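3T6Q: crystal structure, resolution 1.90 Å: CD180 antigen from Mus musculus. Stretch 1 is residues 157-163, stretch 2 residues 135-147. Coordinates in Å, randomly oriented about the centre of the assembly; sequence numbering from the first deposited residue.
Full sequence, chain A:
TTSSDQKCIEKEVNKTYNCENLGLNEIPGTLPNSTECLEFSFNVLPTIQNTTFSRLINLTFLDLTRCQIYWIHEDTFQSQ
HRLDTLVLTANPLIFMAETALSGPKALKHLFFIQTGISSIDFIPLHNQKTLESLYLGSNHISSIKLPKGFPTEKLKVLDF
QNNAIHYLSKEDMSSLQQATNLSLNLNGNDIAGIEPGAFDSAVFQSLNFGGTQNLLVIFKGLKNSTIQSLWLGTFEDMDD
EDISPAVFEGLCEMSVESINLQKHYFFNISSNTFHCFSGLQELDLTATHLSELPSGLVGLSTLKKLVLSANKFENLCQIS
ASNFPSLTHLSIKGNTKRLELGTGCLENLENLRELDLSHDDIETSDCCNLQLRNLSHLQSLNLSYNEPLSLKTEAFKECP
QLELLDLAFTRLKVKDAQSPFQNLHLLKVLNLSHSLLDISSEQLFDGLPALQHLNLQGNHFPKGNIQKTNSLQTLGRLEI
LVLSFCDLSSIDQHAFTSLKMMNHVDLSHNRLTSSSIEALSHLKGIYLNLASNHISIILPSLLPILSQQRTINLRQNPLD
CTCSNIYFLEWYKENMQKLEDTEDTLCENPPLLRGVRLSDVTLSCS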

# COMPACT_ATOMS: atom_id res chain seq x y z
N VAL A 157 -17.55 -9.75 -12.30
CA VAL A 157 -16.74 -9.81 -11.02
C VAL A 157 -16.03 -8.50 -10.76
O VAL A 157 -15.25 -8.01 -11.59
CB VAL A 157 -15.73 -10.98 -11.04
CG1 VAL A 157 -14.85 -10.98 -9.80
CG2 VAL A 157 -16.49 -12.31 -11.12
N LEU A 158 -16.32 -7.88 -9.62
CA LEU A 158 -15.60 -6.71 -9.22
C LEU A 158 -15.07 -7.04 -7.82
O LEU A 158 -15.84 -7.16 -6.89
CB LEU A 158 -16.55 -5.53 -9.11
CG LEU A 158 -16.21 -4.14 -9.62
CD1 LEU A 158 -17.01 -3.02 -8.95
CD2 LEU A 158 -14.71 -3.79 -9.77
N ASP A 159 -13.75 -7.14 -7.68
CA ASP A 159 -13.16 -7.65 -6.46
C ASP A 159 -12.26 -6.62 -5.78
O ASP A 159 -11.24 -6.21 -6.35
CB ASP A 159 -12.40 -8.93 -6.81
CG ASP A 159 -11.95 -9.72 -5.58
OD1 ASP A 159 -11.32 -9.15 -4.66
OD2 ASP A 159 -12.23 -10.95 -5.52
N PHE A 160 -12.64 -6.22 -4.57
CA PHE A 160 -11.90 -5.24 -3.79
C PHE A 160 -11.37 -5.83 -2.48
O PHE A 160 -11.17 -5.10 -1.52
CB PHE A 160 -12.78 -4.04 -3.45
CG PHE A 160 -13.23 -3.20 -4.63
CD1 PHE A 160 -12.42 -2.16 -5.13
CD2 PHE A 160 -14.51 -3.37 -5.18
CE1 PHE A 160 -12.88 -1.35 -6.19
CE2 PHE A 160 -14.96 -2.56 -6.23
CZ PHE A 160 -14.15 -1.54 -6.73
N GLN A 161 -11.13 -7.14 -2.44
CA GLN A 161 -10.70 -7.80 -1.18
C GLN A 161 -9.51 -7.06 -0.55
O GLN A 161 -8.57 -6.73 -1.24
CB GLN A 161 -10.29 -9.25 -1.47
CG GLN A 161 -9.69 -9.93 -0.24
CD GLN A 161 -9.68 -11.46 -0.28
OE1 GLN A 161 -8.86 -12.09 0.41
NE2 GLN A 161 -10.60 -12.05 -1.01
N ASN A 162 -9.54 -6.78 0.76
CA ASN A 162 -8.37 -6.18 1.42
C ASN A 162 -8.03 -4.74 0.94
O ASN A 162 -6.92 -4.47 0.50
CB ASN A 162 -7.14 -7.12 1.30
CG ASN A 162 -5.97 -6.68 2.19
OD1 ASN A 162 -6.16 -6.14 3.28
ND2 ASN A 162 -4.77 -6.96 1.74
N ASN A 163 -8.99 -3.82 1.05
CA ASN A 163 -8.76 -2.42 0.68
C ASN A 163 -9.20 -1.54 1.84
O ASN A 163 -9.34 -2.02 2.95
CB ASN A 163 -9.47 -2.07 -0.66
CG ASN A 163 -8.58 -2.36 -1.88
OD1 ASN A 163 -7.61 -1.66 -2.11
ND2 ASN A 163 -8.89 -3.40 -2.63
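Stretch 2, residues 135-147: YLGSNHISSIKLP

What holds the two backbones together? Leu 136 N donates to Asp 159 O at 2.8 Å, and two residues further along each stretch Ser 138 N donates to Gln 161 O at 2.9 Å, with a more bent angle of 146°. The side chain of Asn 163 extends this ladder: its ND2 donates to Leu 136 O at 2.9 Å, and the same ND2 reaches back to Phe 160 O at 3.1 Å within its own stretch. Asn 163 OD1 accepts from Ile 141 N at 3.2 Å and, in a weak bond at 3.0 Å, from Asn 139 N. One side-chain amide thus joins the backbone of Leu 136, Asn 139 and Ile 141 in stretch 2. Asn 162 ND2 adds a bond of 3.1 Å to Ser 138 OG.

How does stretch 2 run along stretch 1? From Tyr 135 to Ser 138 stretch 2 runs parallel to stretch 1, in step: Tyr 135 pairs with Asp 159 in a parallel bridge with 4.8 Å between their CA atoms, and the register continues with Gly 137 CA 4.6 Å from Gln 161 CA and Ser 138 CA 4.7 Å from Asn 162 CA. Gly 137 CA lies 3.0 Å from Gln 161 O. Leu 136, at phi/psi -122/22, and Phe 160, at -118/27, bend alike. Ser 138 (62/37) and Asn 162 (66/57) both take positive phi, and the next residues agree as well, Asn 139 at -115/-158 and Asn 163 at -129/-164. Beyond them stretch 2 continues without regular helix or strand.

Where does water enter the contact? One water accepts from Gly 137 N at 3.0 Å and donates weakly to Asp 159 OD1 at 2.8 Å; that same OD1 accepts from Gln 161 N at 3.0 Å. A second water donates to both Asn 139 O and Asn 162 O, each at 2.8 Å, tying the two turns together.

What packs around this polar frame? On the face shared by Tyr 135 and Asp 159, Tyr 135 CD1 lies 3.6 Å from Asp 159 CB, while Val 157 CG1 approaches Tyr 135 CZ at 3.8 Å. The apolar side is gathered round Phe 160, whose CA-to-CB bond points away although its ring comes back to stretch 2. Its CE1 lies 3.6 Å from Leu 136 CD1 and 4.0 Å from Ile 141 CG2, its CE2 is 3.8 Å from Ile 144 CB, and Ile 144 CG2 covers one ring face. Further out, Leu 158 CD1 meets Leu 146 CD2 at 4.1 Å.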

# COMPACT_ATOMS: atom_id res chain seq x y z
N TYR A 135 -9.93 -7.36 -10.79
CA TYR A 135 -9.45 -7.67 -9.43
C TYR A 135 -8.53 -6.53 -8.96
O TYR A 135 -7.49 -6.31 -9.54
CB TYR A 135 -8.68 -8.99 -9.46
CG TYR A 135 -9.60 -10.17 -9.73
CD1 TYR A 135 -10.05 -11.00 -8.68
CD2 TYR A 135 -10.05 -10.43 -11.01
CE1 TYR A 135 -10.91 -12.09 -8.93
CE2 TYR A 135 -10.89 -11.52 -11.27
CZ TYR A 135 -11.33 -12.32 -10.23
OH TYR A 135 -12.17 -13.41 -10.51
N LEU A 136 -8.95 -5.84 -7.92
CA LEU A 136 -8.28 -4.65 -7.43
C LEU A 136 -7.87 -4.83 -5.96
O LEU A 136 -7.73 -3.86 -5.24
CB LEU A 136 -9.27 -3.51 -7.56
CG LEU A 136 -9.73 -3.22 -9.04
CD1 LEU A 136 -10.72 -2.06 -9.01
CD2 LEU A 136 -8.54 -2.86 -9.92
N GLY A 137 -7.74 -6.08 -5.52
CA GLY A 137 -7.47 -6.37 -4.06
C GLY A 137 -6.14 -5.84 -3.54
O GLY A 137 -5.19 -5.64 -4.32
N SER A 138 -6.04 -5.65 -2.22
CA SER A 138 -4.75 -5.38 -1.53
C SER A 138 -4.08 -4.07 -2.00
O SER A 138 -2.85 -3.96 -2.02
CB SER A 138 -3.77 -6.55 -1.67
OG SER A 138 -4.42 -7.75 -1.25
N ASN A 139 -4.91 -3.07 -2.26
CA ASN A 139 -4.49 -1.74 -2.67
C ASN A 139 -4.82 -0.68 -1.63
O ASN A 139 -5.00 -1.04 -0.46
CB ASN A 139 -5.09 -1.43 -4.06
CG ASN A 139 -4.37 -2.19 -5.16
OD1 ASN A 139 -3.12 -2.24 -5.17
ND2 ASN A 139 -5.12 -2.79 -6.05
N HIS A 140 -4.91 0.60 -2.02
CA HIS A 140 -5.25 1.67 -1.08
C HIS A 140 -6.59 2.28 -1.46
O HIS A 140 -6.87 3.45 -1.17
CB HIS A 140 -4.20 2.83 -1.09
CG HIS A 140 -2.81 2.45 -0.65
ND1 HIS A 140 -2.41 2.46 0.64
CD2 HIS A 140 -1.68 2.07 -1.40
CE1 HIS A 140 -1.12 2.09 0.72
NE2 HIS A 140 -0.67 1.85 -0.53
N ILE A 141 -7.40 1.51 -2.15
CA ILE A 141 -8.64 2.04 -2.76
C ILE A 141 -9.64 2.30 -1.63
O ILE A 141 -9.81 1.45 -0.72
CB ILE A 141 -9.21 1.02 -3.78
CG1 ILE A 141 -8.26 0.93 -4.99
CG2 ILE A 141 -10.60 1.40 -4.29
CD1 ILE A 141 -8.54 -0.23 -5.95
N SER A 142 -10.35 3.43 -1.67
CA SER A 142 -11.31 3.68 -0.60
C SER A 142 -12.72 3.93 -1.10
O SER A 142 -13.59 4.26 -0.34
CB SER A 142 -10.88 4.84 0.27
OG SER A 142 -10.73 5.98 -0.55
N SER A 143 -12.94 3.71 -2.38
CA SER A 143 -14.28 3.82 -2.93
C SER A 143 -14.46 2.76 -4.00
O SER A 143 -13.53 2.49 -4.75
CB SER A 143 -14.47 5.21 -3.57
OG SER A 143 -15.76 5.29 -4.14
N ILE A 144 -15.67 2.22 -4.12
CA ILE A 144 -15.98 1.28 -5.21
C ILE A 144 -16.40 1.98 -6.54
O ILE A 144 -16.52 1.33 -7.59
CB ILE A 144 -17.05 0.23 -4.77
CG1 ILE A 144 -18.42 0.86 -4.62
CG2 ILE A 144 -16.71 -0.33 -3.38
CD1 ILE A 144 -19.53 -0.16 -4.59
N LYS A 145 -16.61 3.30 -6.50
CA LYS A 145 -17.18 4.03 -7.64
C LYS A 145 -16.37 3.79 -8.90
O LYS A 145 -15.15 3.94 -8.91
CB LYS A 145 -17.32 5.52 -7.34
CG LYS A 145 -17.99 6.28 -8.50
CD LYS A 145 -18.88 7.43 -8.05
CE LYS A 145 -18.24 8.33 -7.02
NZ LYS A 145 -17.28 9.27 -7.65
N LEU A 146 -17.05 3.36 -9.96
CA LEU A 146 -16.39 3.14 -11.24
C LEU A 146 -16.28 4.50 -11.95
O LEU A 146 -17.16 5.36 -11.78
CB LEU A 146 -17.16 2.10 -12.06
CG LEU A 146 -17.16 0.72 -11.39
CD1 LEU A 146 -18.03 -0.23 -12.19
CD2 LEU A 146 -15.75 0.13 -11.28
N PRO A 147 -15.17 4.72 -12.70
CA PRO A 147 -14.95 6.02 -13.34
C PRO A 147 -15.91 6.26 -14.52
O PRO A 147 -16.40 5.30 -15.12
CB PRO A 147 -13.50 5.90 -13.84
CG PRO A 147 -13.37 4.46 -14.20
CD PRO A 147 -14.13 3.74 -13.10
O HOH W 1 -8.88 -8.78 -5.99
O HOH W 2 -4.63 -3.07 1.42